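Local structure of ABC transporter, ATP binding protein (Sulfolobus solfataricus, 1OXX) at residues E101-P106 with K119-V124. The protein hydrolyses ATP to power glucose uptake, serving as the ATP-binding, energy-coupling subunit of an ABC transporter. The protein carries 1 engineered substitution. Sequence-based numbering, arbitrary orientation.
Sequences ENIAFP and KRVEEV
I103 is the first residue of 101-106 to meet the facing helix: its CG2 methyl lies 3.8 Å from CG1 of V121. That branch is anti to the backbone N, and the same V121 methyl also sits 4.0 Å from I103 CB, near the root of the side chain. Beyond this pair, I103 packs on V149 and A152 of helix 143-155, and V124, one turn after V121, also touches A152, so three helices share one apolar core. This is the helical subdomain of the ABC-ATPase, where the short helix 99-104 and helix 114-127 come together well away from the probable ATP-binding residues. Next along the chain, A104 takes the other V121 methyl. CG2 lies 3.8 Å from A104 CB and equally close to A104 CA, which is possible because so small a side chain lets the valine come right down onto the backbone; A104 CA and V121 CA are 6.1 Å apart. V121 therefore straddles the pair, with CG1 anti to its own N (chi1 171°) and aimed at I103, while CG2 is left for A104. Replacing V121 with an alanine would probably open a gap against both residues, since neither methyl would remain to fill it. No hydrogen bond joins the segments. On the polar flank of 119-124, R120 NH1 makes a hydrogen-bonded salt bridge to E123 OE1 at 3.0 Å, approaching from above the carboxylate plane, while V124 CG2 rests over one face of the guanidinium, 3.4 Å above its plane. Further on, P106 reaches V156, whose carbonyl oxygen accepts a hydrogen bond from R120 NE.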
# COMPACT_ATOMS: atom_id res chain seq x y z
N GLU A 101 -12.93 26.36 11.01
CA GLU A 101 -13.85 26.47 9.90
C GLU A 101 -13.74 25.29 8.96
O GLU A 101 -14.74 24.81 8.40
CB GLU A 101 -13.57 27.79 9.16
CG GLU A 101 -13.98 29.03 9.92
CD GLU A 101 -13.67 30.33 9.19
OE1 GLU A 101 -12.53 30.53 8.73
OE2 GLU A 101 -14.60 31.17 9.07
N ASN A 102 -12.52 24.78 8.78
CA ASN A 102 -12.31 23.62 7.93
C ASN A 102 -12.99 22.38 8.53
O ASN A 102 -13.60 21.60 7.81
CB ASN A 102 -10.82 23.34 7.75
CG ASN A 102 -10.27 23.96 6.50
OD1 ASN A 102 -10.47 23.43 5.39
ND2 ASN A 102 -9.58 25.09 6.64
N ILE A 103 -12.87 22.21 9.84
CA ILE A 103 -13.45 21.05 10.51
C ILE A 103 -14.97 21.17 10.60
O ILE A 103 -15.68 20.16 10.50
CB ILE A 103 -12.81 20.86 11.88
CG1 ILE A 103 -11.30 20.63 11.75
CG2 ILE A 103 -13.47 19.70 12.63
CD1 ILE A 103 -10.53 20.71 13.09
N ALA A 104 -15.48 22.38 10.73
CA ALA A 104 -16.91 22.61 10.84
C ALA A 104 -17.64 22.49 9.51
O ALA A 104 -18.85 22.25 9.47
CB ALA A 104 -17.16 23.97 11.40
N PHE A 105 -16.92 22.67 8.42
CA PHE A 105 -17.54 22.71 7.10
C PHE A 105 -18.52 21.57 6.82
O PHE A 105 -19.62 21.83 6.34
CB PHE A 105 -16.46 22.78 6.02
CG PHE A 105 -17.00 23.12 4.66
CD1 PHE A 105 -17.42 24.41 4.37
CD2 PHE A 105 -17.12 22.15 3.69
CE1 PHE A 105 -17.93 24.72 3.12
CE2 PHE A 105 -17.63 22.45 2.44
CZ PHE A 105 -18.03 23.74 2.16
N PRO A 106 -18.16 20.32 7.09
CA PRO A 106 -19.08 19.22 6.79
C PRO A 106 -20.37 19.27 7.59
O PRO A 106 -21.32 18.58 7.23
CB PRO A 106 -18.26 17.98 7.16
CG PRO A 106 -16.82 18.42 7.07
CD PRO A 106 -16.86 19.84 7.60
N LYS A 119 -19.29 22.58 19.81
CA LYS A 119 -18.97 21.52 20.74
C LYS A 119 -18.38 20.31 20.02
O LYS A 119 -17.40 19.70 20.48
CB LYS A 119 -20.21 21.16 21.58
CG LYS A 119 -20.56 22.26 22.57
CD LYS A 119 -21.80 21.94 23.40
CE LYS A 119 -22.21 23.12 24.27
NZ LYS A 119 -23.42 22.80 25.06
N ARG A 120 -18.93 19.97 18.87
CA ARG A 120 -18.45 18.81 18.13
C ARG A 120 -17.05 19.04 17.57
O ARG A 120 -16.16 18.19 17.68
CB ARG A 120 -19.41 18.44 17.00
CG ARG A 120 -18.96 17.26 16.17
CD ARG A 120 -18.75 16.00 16.98
NE ARG A 120 -18.29 14.91 16.14
CZ ARG A 120 -17.69 13.80 16.57
NH1 ARG A 120 -17.47 13.61 17.86
NH2 ARG A 120 -17.30 12.88 15.69
N VAL A 121 -16.85 20.20 16.96
CA VAL A 121 -15.55 20.52 16.42
C VAL A 121 -14.50 20.54 17.53
O VAL A 121 -13.41 19.99 17.38
CB VAL A 121 -15.57 21.88 15.71
CG1 VAL A 121 -14.14 22.34 15.34
CG2 VAL A 121 -16.48 21.79 14.48
N GLU A 122 -14.82 21.17 18.66
CA GLU A 122 -13.86 21.23 19.77
C GLU A 122 -13.54 19.86 20.33
O GLU A 122 -12.40 19.60 20.70
CB GLU A 122 -14.32 22.18 20.86
CG GLU A 122 -14.17 23.63 20.43
CD GLU A 122 -14.32 24.60 21.58
OE1 GLU A 122 -14.94 25.66 21.37
OE2 GLU A 122 -13.78 24.32 22.69
N GLU A 123 -14.56 18.99 20.39
CA GLU A 123 -14.38 17.65 20.94
C GLU A 123 -13.41 16.86 20.07
O GLU A 123 -12.45 16.23 20.57
CB GLU A 123 -15.75 16.97 21.02
CG GLU A 123 -15.77 15.48 21.29
CD GLU A 123 -17.19 14.93 21.29
OE1 GLU A 123 -17.94 15.18 20.32
OE2 GLU A 123 -17.57 14.26 22.28
N VAL A 124 -13.63 16.89 18.77
CA VAL A 124 -12.77 16.17 17.86
C VAL A 124 -11.37 16.78 17.86
O VAL A 124 -10.37 16.08 17.82
CB VAL A 124 -13.37 16.15 16.44
CG1 VAL A 124 -12.47 15.47 15.48
CG2 VAL A 124 -14.74 15.48 16.49